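Local atomic coordinates of short chain dehydrogenase (Salmonella typhi, PDB entry 3G1T), a protein that probably catalyses NAD(P)-dependent oxidation or reduction, as a short-chain dehydrogenase with a Rossmann fold. Residues Ala31-Arg36 and His57-Gln62; Asn196-Thr200 and Phe243-Pro247. All coordinates share one frame; numbering follows the deposited sequence.

Contact 1: residues Ala31-Arg36 and His57-Gln62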
ATOM      1  N   ALA A  31     -22.143  14.171   0.016  1.00 18.35           N
ATOM      2  CA  ALA A  31     -22.247  15.655  -0.136  1.00 17.54           C
ATOM      3  C   ALA A  31     -23.705  16.166   0.129  1.00 16.72           C
ATOM      4  O   ALA A  31     -23.969  17.093   0.922  1.00 15.77           O
ATOM      5  CB  ALA A  31     -21.720  16.097  -1.462  1.00 19.00           C
ATOM      6  N   LEU A  32     -24.682  15.553  -0.544  1.00 16.46           N
ATOM      7  CA  LEU A  32     -26.097  15.824  -0.263  1.00 18.04           C
ATOM      8  C   LEU A  32     -26.509  15.656   1.178  1.00 17.33           C
ATOM      9  O   LEU A  32     -27.185  16.547   1.728  1.00 16.88           O
ATOM     10  CB  LEU A  32     -26.967  14.861  -1.077  1.00 20.03           C
ATOM     11  CG  LEU A  32     -26.994  15.219  -2.567  1.00 24.47           C
ATOM     12  CD1 LEU A  32     -27.779  14.041  -3.213  1.00 20.93           C
ATOM     13  CD2 LEU A  32     -27.694  16.540  -2.883  1.00 23.39           C
ATOM     14  N   THR A  33     -26.155  14.498   1.773  1.00 16.87           N
ATOM     15  CA  THR A  33     -26.515  14.143   3.142  1.00 16.74           C
ATOM     16  C   THR A  33     -25.825  15.100   4.132  1.00 17.48           C
ATOM     17  O   THR A  33     -26.456  15.627   5.058  1.00 18.80           O
ATOM     18  CB  THR A  33     -26.070  12.695   3.519  1.00 19.77           C
ATOM     19  OG1 THR A  33     -26.541  11.738   2.578  1.00 22.04           O
ATOM     20  CG2 THR A  33     -26.656  12.301   4.840  1.00 21.40           C
ATOM     21  N   TYR A  34     -24.545  15.325   3.942  1.00 15.49           N
ATOM     22  CA  TYR A  34     -23.861  16.337   4.842  1.00 14.79           C
ATOM     23  C   TYR A  34     -24.497  17.733   4.789  1.00 16.44           C
ATOM     24  O   TYR A  34     -24.728  18.332   5.845  1.00 18.63           O
ATOM     25  CB  TYR A  34     -22.358  16.393   4.571  1.00 15.31           C
ATOM     26  CG  TYR A  34     -21.581  15.151   4.874  1.00 15.74           C
ATOM     27  CD1 TYR A  34     -22.060  14.188   5.772  1.00 15.47           C
ATOM     28  CD2 TYR A  34     -20.333  14.968   4.282  1.00 15.59           C
ATOM     29  CE1 TYR A  34     -21.307  13.022   6.056  1.00 17.14           C
ATOM     30  CE2 TYR A  34     -19.548  13.839   4.548  1.00 17.01           C
ATOM     31  CZ  TYR A  34     -20.008  12.893   5.436  1.00 16.37           C
ATOM     32  OH  TYR A  34     -19.174  11.827   5.729  1.00 17.07           O
ATOM     33  N   ALA A  35     -24.830  18.219   3.579  1.00 17.78           N
ATOM     34  CA  ALA A  35     -25.570  19.500   3.417  1.00 16.62           C
ATOM     35  C   ALA A  35     -26.943  19.445   4.133  1.00 16.90           C
ATOM     36  O   ALA A  35     -27.342  20.404   4.828  1.00 16.51           O
ATOM     37  CB  ALA A  35     -25.672  19.853   1.953  1.00 18.11           C
ATOM     38  N   ARG A  36     -27.661  18.326   4.007  1.00 18.00           N
ATOM     39  CA  ARG A  36     -28.943  18.171   4.697  1.00 19.79           C
ATOM     40  C   ARG A  36     -28.881  18.167   6.228  1.00 18.36           C
ATOM     41  O   ARG A  36     -29.869  18.587   6.896  1.00 16.72           O
ATOM     42  CB  ARG A  36     -29.654  16.929   4.189  1.00 23.38           C
ATOM     43  CG  ARG A  36     -30.181  17.063   2.742  1.00 27.32           C
ATOM     44  CD  ARG A  36     -30.491  15.672   2.113  1.00 29.15           C
ATOM     45  NE  ARG A  36     -30.905  15.819   0.701  1.00 29.10           N
ATOM     46  CZ  ARG A  36     -30.816  14.859  -0.231  1.00 34.15           C
ATOM     47  NH1 ARG A  36     -30.289  13.689   0.080  1.00 28.77           N
ATOM     48  NH2 ARG A  36     -31.210  15.097  -1.492  1.00 29.17           N
ATOM     49  N   HIS A  57     -28.006  20.944  -7.069  1.00 23.87           N
ATOM     50  CA  HIS A  57     -28.990  20.143  -6.347  1.00 23.80           C
ATOM     51  C   HIS A  57     -28.956  20.589  -4.880  1.00 22.42           C
ATOM     52  O   HIS A  57     -29.992  20.855  -4.306  1.00 22.26           O
ATOM     53  CB  HIS A  57     -28.681  18.636  -6.578  1.00 28.29           C
ATOM     54  CG  HIS A  57     -29.657  17.664  -5.955  1.00 32.24           C
ATOM     55  ND1 HIS A  57     -29.680  16.327  -6.299  1.00 32.38           N
ATOM     56  CD2 HIS A  57     -30.656  17.827  -5.049  1.00 32.50           C
ATOM     57  CE1 HIS A  57     -30.615  15.696  -5.602  1.00 32.37           C
ATOM     58  NE2 HIS A  57     -31.233  16.584  -4.846  1.00 32.94           N
ATOM     59  N   ILE A  58     -27.769  20.753  -4.288  1.00 21.37           N
ATOM     60  CA  ILE A  58     -27.660  21.162  -2.873  1.00 20.20           C
ATOM     61  C   ILE A  58     -28.218  22.597  -2.763  1.00 20.34           C
ATOM     62  O   ILE A  58     -28.978  22.884  -1.821  1.00 20.71           O
ATOM     63  CB  ILE A  58     -26.176  21.055  -2.362  1.00 19.51           C
ATOM     64  CG1 ILE A  58     -25.753  19.593  -2.163  1.00 22.38           C
ATOM     65  CG2 ILE A  58     -25.899  21.913  -1.048  1.00 21.03           C
ATOM     66  CD1 ILE A  58     -24.189  19.382  -2.081  1.00 19.94           C
ATOM     67  N   ALA A  59     -27.860  23.470  -3.718  1.00 20.12           N
ATOM     68  CA  ALA A  59     -28.359  24.872  -3.738  1.00 20.93           C
ATOM     69  C   ALA A  59     -29.867  24.916  -3.814  1.00 20.83           C
ATOM     70  O   ALA A  59     -30.508  25.663  -3.055  1.00 21.90           O
ATOM     71  CB  ALA A  59     -27.775  25.670  -4.856  1.00 21.73           C
ATOM     72  N   ASP A  60     -30.428  24.064  -4.666  1.00 23.73           N
ATOM     73  CA  ASP A  60     -31.915  23.927  -4.742  1.00 26.33           C
ATOM     74  C   ASP A  60     -32.567  23.511  -3.432  1.00 28.17           C
ATOM     75  O   ASP A  60     -33.743  23.818  -3.185  1.00 28.85           O
ATOM     76  CB  ASP A  60     -32.337  22.939  -5.811  1.00 28.01           C
ATOM     77  CG  ASP A  60     -32.030  23.424  -7.209  1.00 22.91           C
ATOM     78  OD1 ASP A  60     -31.759  24.629  -7.352  1.00 30.01           O
ATOM     79  OD2 ASP A  60     -32.055  22.578  -8.139  1.00 29.75           O
ATOM     80  N   GLU A  61     -31.833  22.782  -2.604  1.00 28.54           N
ATOM     81  CA  GLU A  61     -32.363  22.379  -1.310  1.00 29.95           C
ATOM     82  C   GLU A  61     -31.955  23.303  -0.120  1.00 32.05           C
ATOM     83  O   GLU A  61     -32.742  23.489   0.789  1.00 33.66           O
ATOM     84  CB  GLU A  61     -31.939  20.952  -0.986  1.00 29.77           C
ATOM     85  CG  GLU A  61     -32.710  19.844  -1.627  1.00 38.91           C
ATOM     86  CD  GLU A  61     -32.037  18.492  -1.369  1.00 30.38           C
ATOM     87  OE1 GLU A  61     -31.390  18.325  -0.274  1.00 39.41           O
ATOM     88  OE2 GLU A  61     -32.115  17.617  -2.255  1.00 39.50           O
ATOM     89  N   GLN A  62     -30.719  23.816  -0.092  1.00 33.92           N
ATOM     90  CA  GLN A  62     -30.180  24.586   1.063  1.00 33.39           C
ATOM     91  C   GLN A  62     -30.180  26.099   0.859  1.00 36.79           C
ATOM     92  O   GLN A  62     -30.061  26.866   1.843  1.00 36.07           O
ATOM     93  CB  GLN A  62     -28.744  24.154   1.410  1.00 31.73           C
ATOM     94  CG  GLN A  62     -28.544  22.621   1.663  1.00 30.04           C
ATOM     95  CD  GLN A  62     -29.526  21.967   2.633  1.00 27.38           C
ATOM     96  OE1 GLN A  62     -29.871  20.799   2.470  1.00 30.68           O
ATOM     97  NE2 GLN A  62     -29.991  22.709   3.626  1.00 31.27           N
TER
HETATM   98  O   HOH W   1     -28.641  18.776   0.127  1.00 28.21           O
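R36 reaches across from one helix to clasp the carboxylate of E61 on the next, a worked case of how a paired-nitrogen grip fixes both partners at once. R36 NE donates to E61 OE1 at 2.7 Å, and R36 NH2 donates to E61 OE2 at 2.8 Å along an almost straight N-H...O line. Guanidinium and carboxylate lie 12° from coplanar, so each planar group is held against rotation by two bonds rather than one. The arginine chain, extended from CG to NE, brings its side edge rather than its far end to the acid. One face of the guanidinium lies against L32 CB. A water lies 2.8 Å from E61 OE1 and within hydrogen-bonding distance of L32 O.

The two segments belong to helices 25-36 and 48-62, which follow the first two strands of the Rossmann-type βαβ arrangement and run nearly parallel here, their local axes 10.2 Å apart at an angle of 19°. Below the ion pair the contact turns apolar. L32 CD2 sits 3.8 Å over the centre of the H57 ring in a CH-pi contact; with CG anti to the backbone N (chi1 -177°), the ring is carried out to L32, and its face receives the methyl. The same methyl packs on I58 CG1. I58 is the hub of this layer: its CG2 lies 3.6 Å from A35 CB, while CD1 reaches back to A31. Farther along, Q62 bends at chi2 and lays CG against A35 CB. On the sheet side, A31 and A35 also rest on V41 of strand 40-45. I58, for its part, touches P66 of the loop before strand 67-70.

Contact 2: residues Asn196-Thr200 and Phe243-Pro247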
ATOM      1  N   ASN A 196     -15.267   1.281   5.174  1.00 15.92           N
ATOM      2  CA  ASN A 196     -15.500   0.250   4.120  1.00 16.75           C
ATOM      3  C   ASN A 196     -16.989   0.268   3.774  1.00 17.06           C
ATOM      4  O   ASN A 196     -17.791  -0.236   4.568  1.00 18.27           O
ATOM      5  CB  ASN A 196     -15.087  -1.124   4.633  1.00 17.89           C
ATOM      6  CG  ASN A 196     -15.563  -2.259   3.696  1.00 17.04           C
ATOM      7  OD1 ASN A 196     -15.758  -2.031   2.506  1.00 19.76           O
ATOM      8  ND2 ASN A 196     -15.826  -3.456   4.259  1.00 19.19           N
ATOM      9  N   PRO A 197     -17.369   0.804   2.588  1.00 17.39           N
ATOM     10  CA  PRO A 197     -18.815   0.891   2.374  1.00 17.63           C
ATOM     11  C   PRO A 197     -19.468  -0.489   2.276  1.00 18.83           C
ATOM     12  O   PRO A 197     -20.673  -0.571   2.467  1.00 19.09           O
ATOM     13  CB  PRO A 197     -18.977   1.658   1.053  1.00 17.78           C
ATOM     14  CG  PRO A 197     -17.699   1.639   0.397  1.00 22.50           C
ATOM     15  CD  PRO A 197     -16.614   1.324   1.447  1.00 17.68           C
ATOM     16  N   GLY A 198     -18.694  -1.547   2.000  1.00 19.50           N
ATOM     17  CA  GLY A 198     -19.305  -2.889   1.741  1.00 19.65           C
ATOM     18  C   GLY A 198     -19.922  -2.826   0.353  1.00 20.68           C
ATOM     19  O   GLY A 198     -19.866  -1.780  -0.352  1.00 21.24           O
ATOM     20  N   GLY A 199     -20.489  -3.946  -0.050  1.00 17.82           N
ATOM     21  CA  GLY A 199     -21.155  -4.001  -1.374  1.00 20.38           C
ATOM     22  C   GLY A 199     -22.335  -3.017  -1.492  1.00 20.02           C
ATOM     23  O   GLY A 199     -23.376  -3.216  -0.857  1.00 20.16           O
ATOM     24  N   THR A 200     -22.188  -2.003  -2.348  1.00 19.16           N
ATOM     25  CA  THR A 200     -23.209  -0.940  -2.422  1.00 21.70           C
ATOM     26  C   THR A 200     -23.525  -0.742  -3.871  1.00 21.06           C
ATOM     27  O   THR A 200     -22.659  -1.000  -4.738  1.00 22.65           O
ATOM     28  CB  THR A 200     -22.634   0.385  -1.786  1.00 24.44           C
ATOM     29  OG1 THR A 200     -22.199   0.106  -0.451  1.00 22.68           O
ATOM     30  CG2 THR A 200     -23.636   1.537  -1.765  1.00 20.99           C
ATOM     31  N   PHE A 243     -13.997   1.104   9.911  1.00 16.20           N
ATOM     32  CA  PHE A 243     -15.389   0.756  10.175  1.00 18.59           C
ATOM     33  C   PHE A 243     -16.076   0.169   8.972  1.00 20.54           C
ATOM     34  O   PHE A 243     -15.913   0.662   7.845  1.00 22.53           O
ATOM     35  CB  PHE A 243     -16.206   1.971  10.598  1.00 19.61           C
ATOM     36  CG  PHE A 243     -15.679   2.643  11.894  1.00 18.04           C
ATOM     37  CD1 PHE A 243     -16.107   2.170  13.147  1.00 21.62           C
ATOM     38  CD2 PHE A 243     -14.771   3.709  11.815  1.00 21.86           C
ATOM     39  CE1 PHE A 243     -15.652   2.822  14.362  1.00 20.13           C
ATOM     40  CE2 PHE A 243     -14.243   4.312  13.016  1.00 17.73           C
ATOM     41  CZ  PHE A 243     -14.709   3.902  14.243  1.00 22.50           C
ATOM     42  N   ASP A 244     -16.876  -0.867   9.215  1.00 20.14           N
ATOM     43  CA  ASP A 244     -17.744  -1.418   8.152  1.00 20.69           C
ATOM     44  C   ASP A 244     -19.147  -0.813   8.181  1.00 19.69           C
ATOM     45  O   ASP A 244     -19.821  -0.839   9.213  1.00 20.28           O
ATOM     46  CB  ASP A 244     -17.914  -2.914   8.290  1.00 21.43           C
ATOM     47  CG  ASP A 244     -16.667  -3.702   7.884  1.00 28.85           C
ATOM     48  OD1 ASP A 244     -16.686  -4.945   8.067  1.00 26.45           O
ATOM     49  OD2 ASP A 244     -15.698  -3.135   7.375  1.00 22.53           O
ATOM     50  N   ALA A 245     -19.505  -0.173   7.093  1.00 19.33           N
ATOM     51  CA  ALA A 245     -20.903   0.309   6.895  1.00 22.38           C
ATOM     52  C   ALA A 245     -21.954  -0.820   6.975  1.00 25.83           C
ATOM     53  O   ALA A 245     -23.105  -0.578   7.404  1.00 27.90           O
ATOM     54  CB  ALA A 245     -21.002   1.077   5.588  1.00 22.32           C
ATOM     55  N   GLN A 246     -21.576  -2.020   6.562  1.00 27.07           N
ATOM     56  CA  GLN A 246     -22.470  -3.141   6.573  1.00 32.39           C
ATOM     57  C   GLN A 246     -21.751  -4.365   7.172  1.00 37.53           C
ATOM     58  O   GLN A 246     -21.153  -5.162   6.436  1.00 38.81           O
ATOM     59  CB  GLN A 246     -22.929  -3.446   5.129  1.00 31.11           C
ATOM     60  CG  GLN A 246     -23.436  -2.229   4.288  1.00 21.47           C
ATOM     61  CD  GLN A 246     -23.696  -2.641   2.861  1.00 31.59           C
ATOM     62  OE1 GLN A 246     -23.002  -2.208   1.960  1.00 20.75           O
ATOM     63  NE2 GLN A 246     -24.632  -3.559   2.666  1.00 20.98           N
ATOM     64  N   PRO A 247     -21.782  -4.528   8.509  1.00 42.13           N
ATOM     65  CA  PRO A 247     -21.002  -5.622   9.131  1.00 43.92           C
ATOM     66  C   PRO A 247     -21.691  -7.001   9.089  1.00 45.27           C
ATOM     67  O   PRO A 247     -21.011  -8.045   9.190  1.00 45.26           O
ATOM     68  CB  PRO A 247     -20.807  -5.139  10.590  1.00 44.14           C
ATOM     69  CG  PRO A 247     -21.500  -3.749  10.661  1.00 53.51           C
ATOM     70  CD  PRO A 247     -22.446  -3.685   9.519  1.00 43.43           C
TER
HETATM   71  O   HOH W   2     -19.109  -2.735   4.996  1.00 21.64           O
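N196 and D244 are paired neighbours on the two last parallel strands of the sheet, and the asparagine illustrates how one side chain can serve two polar tasks where a strand gives way to a loop. Its CB lies 3.5 Å from D244 OD2. From there CG, anti to the backbone N (chi1 169°), carries out the amide, with ND2 on the D244 side and OD1 toward G198. ND2 donates to D244 OD2 at 3.1 Å, approaching from above the carboxylate plane, with the amide and carboxylate planes 80° apart. That oxygen is also held by a salt bridge to R158, so the asparagine bond adds to a charge already paired. OD1 turns back on its own segment and accepts from G198 N at 3.0 Å, closing an Asx turn across P197. P197-G198 matches the Pro-Gly element of short-chain dehydrogenases, near the cofactor in relatives.

The backbone of N196 supplies the strand pairing: its N donates to F243 O at 2.8 Å, and its O accepts from A245 N at 3.1 Å. A water donates to the same N196 O and accepts from Q246 N, two residues beyond the strand. A245 CB packs at 3.5 Å from P197 O, and the Q246 side chain runs alongside the 197-199 backbone. Within the loop, T200 OG1 donates to G198 O.

Strand 242-244 is the outermost of the sheet within this chain, next to strand 190-196. Helix 224-231 lies against the pair: F243 meets W229 edge-to-face and touches L226 and L230, A245 touches L226, and P197 touches Y227.

Contacts 1 and 2 come in series along the chain, the first closing before the second opens. Their centres are 23 Å apart, with about 11 Å between nearest atoms, and they do not touch. What joins them is the seven-stranded parallel sheet: contact 1 pairs the helices that follow strands 16-19 and 40-45, whereas contact 2 ties strand 190-196 to strand 242-244, the outermost within this chain. Helix 224-231 bridges the gap, since it touches T33 and Y34 beside contact 1 and P197, F243 and A245 in contact 2. The two thus illustrate a helix layer on one face and the C-terminal ends of the last two strands, ends that usually lie on the cofactor side of a Rossmann-type domain.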